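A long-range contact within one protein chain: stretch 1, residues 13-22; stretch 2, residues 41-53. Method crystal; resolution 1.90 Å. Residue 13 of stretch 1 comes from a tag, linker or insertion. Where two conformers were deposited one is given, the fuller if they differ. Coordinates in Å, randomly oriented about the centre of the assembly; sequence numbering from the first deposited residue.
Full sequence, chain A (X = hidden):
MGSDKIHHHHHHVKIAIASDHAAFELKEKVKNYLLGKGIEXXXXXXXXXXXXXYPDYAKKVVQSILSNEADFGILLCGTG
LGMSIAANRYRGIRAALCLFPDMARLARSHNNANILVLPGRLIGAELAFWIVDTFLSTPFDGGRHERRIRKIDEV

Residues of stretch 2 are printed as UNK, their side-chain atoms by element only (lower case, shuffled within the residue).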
# COMPACT_ATOMS: atom_id res chain seq x y z
N VAL A 13 -19.42 -21.59 3.76
CA VAL A 13 -18.93 -21.07 2.52
C VAL A 13 -17.79 -22.00 2.10
O VAL A 13 -17.08 -22.54 2.96
CB VAL A 13 -18.53 -19.58 2.68
CG1 VAL A 13 -17.39 -19.46 3.62
CG2 VAL A 13 -18.21 -18.97 1.34
N LYS A 14 -17.74 -22.34 0.82
CA LYS A 14 -16.71 -23.25 0.30
C LYS A 14 -15.71 -22.47 -0.56
O LYS A 14 -16.10 -21.79 -1.52
CB LYS A 14 -17.30 -24.40 -0.50
CG LYS A 14 -16.22 -25.44 -0.97
CD LYS A 14 -16.83 -26.66 -1.62
CE LYS A 14 -15.82 -27.67 -2.20
NZ LYS A 14 -16.51 -29.04 -2.23
N ILE A 15 -14.42 -22.61 -0.22
CA ILE A 15 -13.35 -21.89 -0.90
C ILE A 15 -12.47 -22.87 -1.69
O ILE A 15 -12.09 -23.90 -1.17
CB ILE A 15 -12.45 -21.19 0.14
CG1 ILE A 15 -13.27 -20.22 1.03
CG2 ILE A 15 -11.25 -20.51 -0.52
CD1 ILE A 15 -14.13 -19.21 0.42
N ALA A 16 -12.18 -22.53 -2.94
CA ALA A 16 -11.18 -23.20 -3.76
C ALA A 16 -9.93 -22.31 -3.77
O ALA A 16 -10.00 -21.14 -4.12
CB ALA A 16 -11.68 -23.37 -5.14
N ILE A 17 -8.78 -22.85 -3.37
CA ILE A 17 -7.57 -22.06 -3.25
C ILE A 17 -6.47 -22.70 -4.08
O ILE A 17 -6.42 -23.92 -4.24
CB ILE A 17 -7.18 -21.89 -1.77
CG1 ILE A 17 -6.04 -20.88 -1.58
CG2 ILE A 17 -6.79 -23.25 -1.11
CD1 ILE A 17 -5.91 -20.38 -0.13
N ALA A 18 -5.59 -21.86 -4.60
CA ALA A 18 -4.41 -22.30 -5.32
C ALA A 18 -3.36 -21.20 -5.37
O ALA A 18 -3.66 -20.01 -5.27
CB ALA A 18 -4.77 -22.75 -6.73
N SER A 19 -2.12 -21.63 -5.54
CA SER A 19 -0.98 -20.74 -5.69
C SER A 19 0.11 -21.37 -6.55
O SER A 19 0.16 -22.58 -6.75
CB SER A 19 -0.39 -20.43 -4.33
OG SER A 19 0.38 -21.50 -3.82
N ASP A 20 1.04 -20.53 -7.01
CA ASP A 20 2.29 -21.06 -7.53
C ASP A 20 3.26 -21.24 -6.37
O ASP A 20 2.89 -21.13 -5.19
CB ASP A 20 2.81 -20.20 -8.69
CG ASP A 20 3.34 -18.84 -8.27
OD1 ASP A 20 3.21 -18.49 -7.06
OD2 ASP A 20 3.95 -18.10 -9.11
N HIS A 21 4.49 -21.62 -6.68
CA HIS A 21 5.51 -21.83 -5.68
C HIS A 21 5.90 -20.57 -4.89
O HIS A 21 6.26 -20.69 -3.71
CB HIS A 21 6.76 -22.43 -6.34
CG HIS A 21 7.31 -21.59 -7.45
ND1 HIS A 21 6.62 -21.36 -8.63
CD2 HIS A 21 8.47 -20.89 -7.55
CE1 HIS A 21 7.33 -20.55 -9.40
NE2 HIS A 21 8.47 -20.28 -8.78
N ALA A 22 5.91 -19.41 -5.54
CA ALA A 22 6.30 -18.15 -4.90
C ALA A 22 5.34 -17.74 -3.75
O ALA A 22 5.77 -17.15 -2.77
CB ALA A 22 6.35 -17.03 -5.90
N UNK A 41 -12.34 -25.90 2.63
CA UNK A 41 -11.34 -25.44 1.67
C UNK A 41 -10.87 -26.59 0.80
O UNK A 41 -10.54 -27.66 1.32
c UNK A 41 -10.10 -24.82 2.37
c UNK A 41 -10.47 -23.68 3.30
c UNK A 41 -9.12 -24.31 1.33
N UNK A 42 -10.93 -26.41 -0.52
CA UNK A 42 -10.31 -27.32 -1.47
C UNK A 42 -9.01 -26.72 -1.97
O UNK A 42 -8.99 -25.65 -2.59
c UNK A 42 -13.19 -29.21 -3.35
o UNK A 42 -14.11 -30.04 -2.99
c UNK A 42 -11.24 -27.66 -2.64
o UNK A 42 -13.10 -28.65 -4.49
c UNK A 42 -12.12 -28.85 -2.29
N UNK A 43 -7.91 -27.39 -1.67
CA UNK A 43 -6.58 -26.88 -2.06
C UNK A 43 -6.17 -27.58 -3.34
O UNK A 43 -5.86 -28.76 -3.34
o UNK A 43 -3.87 -26.04 -2.24
o UNK A 43 -3.31 -26.93 -0.34
c UNK A 43 -4.18 -26.68 -1.19
c UNK A 43 -5.60 -27.17 -0.93
N UNK A 44 -6.17 -26.80 -4.43
CA UNK A 44 -5.77 -27.25 -5.76
C UNK A 44 -4.25 -27.21 -6.00
O UNK A 44 -3.80 -27.55 -7.08
n UNK A 44 -10.12 -26.53 -6.49
c UNK A 44 -6.48 -26.43 -6.82
c UNK A 44 -8.92 -25.96 -6.13
c UNK A 44 -9.89 -27.50 -7.37
n UNK A 44 -8.59 -27.57 -7.58
c UNK A 44 -7.95 -26.61 -6.81
N UNK A 45 -3.46 -26.87 -4.98
CA UNK A 45 -2.02 -26.83 -5.09
C UNK A 45 -1.54 -25.43 -5.47
O UNK A 45 -2.33 -24.52 -5.52
N UNK A 46 -0.25 -25.25 -5.74
CA UNK A 46 0.75 -26.29 -5.70
C UNK A 46 1.05 -26.78 -4.27
O UNK A 46 0.61 -26.16 -3.28
o UNK A 46 2.91 -26.89 -6.61
c UNK A 46 2.77 -24.72 -5.70
c UNK A 46 2.00 -25.81 -6.46
N UNK A 47 1.77 -27.90 -4.16
CA UNK A 47 1.91 -28.60 -2.88
C UNK A 47 3.36 -28.57 -2.35
O UNK A 47 3.67 -29.21 -1.35
c UNK A 47 -2.76 -30.15 -4.28
c UNK A 47 -0.43 -30.55 -4.71
c UNK A 47 -1.76 -30.62 -5.10
c UNK A 47 -1.09 -29.61 -2.64
c UNK A 47 -0.06 -30.08 -3.46
c UNK A 47 -2.44 -29.65 -3.06
o UNK A 47 -4.08 -30.17 -4.70
c UNK A 47 1.39 -30.04 -3.01
N UNK A 48 4.20 -27.82 -3.04
CA UNK A 48 5.56 -27.53 -2.61
C UNK A 48 6.07 -26.19 -3.18
O UNK A 48 5.37 -25.48 -3.92
c UNK A 48 6.50 -28.62 -3.12
o UNK A 48 6.70 -28.46 -4.52
N UNK A 49 7.32 -25.88 -2.87
CA UNK A 49 8.00 -24.73 -3.43
C UNK A 49 8.79 -25.00 -4.73
O UNK A 49 9.44 -24.08 -5.25
c UNK A 49 8.79 -22.62 -0.28
o UNK A 49 8.21 -21.63 0.24
c UNK A 49 8.87 -24.08 -2.35
o UNK A 49 9.96 -22.97 0.01
c UNK A 49 8.00 -23.44 -1.27
N UNK A 50 8.67 -26.21 -5.30
CA UNK A 50 9.26 -26.47 -6.60
C UNK A 50 8.56 -25.59 -7.64
O UNK A 50 7.34 -25.36 -7.59
o UNK A 50 10.08 -30.49 -7.93
c UNK A 50 9.65 -29.71 -8.82
c UNK A 50 9.15 -27.95 -7.00
o UNK A 50 9.38 -30.09 -9.98
c UNK A 50 9.47 -28.23 -8.48
N UNK A 51 9.34 -25.10 -8.59
CA UNK A 51 8.86 -24.12 -9.55
C UNK A 51 7.71 -24.64 -10.41
O UNK A 51 7.80 -25.71 -10.96
o UNK A 51 9.55 -22.78 -11.42
c UNK A 51 10.04 -23.66 -10.42
N UNK A 52 6.61 -23.89 -10.48
CA UNK A 52 5.46 -24.21 -11.35
C UNK A 52 4.98 -22.93 -12.03
O UNK A 52 5.48 -21.82 -11.74
c UNK A 52 4.27 -24.88 -10.57
c UNK A 52 4.69 -26.23 -9.94
c UNK A 52 3.69 -23.92 -9.51
N UNK A 53 4.01 -23.08 -12.93
CA UNK A 53 3.49 -21.96 -13.70
C UNK A 53 2.07 -21.54 -13.23
O UNK A 53 1.10 -22.30 -13.33
c UNK A 53 4.84 -22.68 -15.73
o UNK A 53 4.96 -23.52 -16.66
c UNK A 53 3.47 -22.29 -15.19
o UNK A 53 5.86 -22.13 -15.25
O HOH W 1 4.49 -19.31 -11.63
O HOH W 2 6.38 -19.80 -0.78

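Position 41 carries three side-chain carbons, one bearing the other two. A branch carbon lies 3.5 Å from CG2 of Ile17, and the backbone CA sits 3.3 Å from O of Ile15 in a CA-H...O contact. A three-carbon fork without oxygen is valine: Val41, its chi1 in the t well, with CG1 as the carbon nearest Ile17.

Position 42 has three carbons in line, the third carrying two oxygens, one of them 2.7 Å from NZ of Lys14. This is Glu42, and OE2 closes a salt bridge with that extended lysine. Its backbone is equally engaged: Glu42 N donates to Ile15 O (2.8 Å, 165°), and Ile17 N donates to Glu42 O (2.9 Å, 171°).

Position 43 shows two carbons, the second with two oxygens. Its CB is 4.1 Å from CG2 of Ile17. It is Asp43, and OD1 accepts from the backbone N of position 45 at 2.9 Å.

Position 44 has one carbon and a five-membered ring of three carbons and two nitrogens, hence His44. The ring meets Ala16 at its edge, NE2 to CB at 3.8 Å, while His44 N donates to Ile17 O at 2.9 Å.

Position 45 has no side-chain atoms and is Gly45. At phi 92° and psi -173° a CB would be jammed against the preceding carbonyl O. Gly45 O accepts from Ser19 N at 2.9 Å.

Position 46 has a carbon bearing one oxygen and one carbon, with a cis peptide before it: Thr46. Its CG2 lies 3.6 Å from C of Asp20, and Thr46 N donates to Ser19 O at 2.9 Å.

Position 47, a six-carbon ring bearing oxygen, is Tyr47; it makes no contact with stretch 1, but OH donates to Asp43 O at 2.6 Å. Position 48, one carbon and one oxygen, is Ser48, whose backbone O is 4.1 Å from CA of His21.

Positions 49 and 50 each have three carbons ending in two oxygens: Glu49 and Glu50. Their backbone O atoms approach CB of His21 at 3.3 Å and 3.2 Å respectively.

Position 51, one carbon and one oxygen, is Ser51. Its CA stands 3.6 Å from the centroid of the His21 ring, 9° off the normal, a CH-pi contact over the face.

Position 52, a three-carbon fork, is Val52; CG2 is 3.7 Å from CA of Asp20. Position 53, two carbons and two oxygens, is Asp53, pointing away.

The contact works in two parts. Parallel strands pair Ile15, Ala16 and Ile17 with Val41, Glu42 and Asp43, and backbone hydrogen bonds continue beyond this ladder to Ser19, across the cis peptide. Past it, the loop packs around His21, which loses 123 Å² to stretch 2, the largest share of any residue here. Water 1 joins the ends by donating to Asp20 OD2 (2.8 Å) and Val52 O (2.7 Å).

Stretch 2, residues 41-53: VEDHGTYSEESVD
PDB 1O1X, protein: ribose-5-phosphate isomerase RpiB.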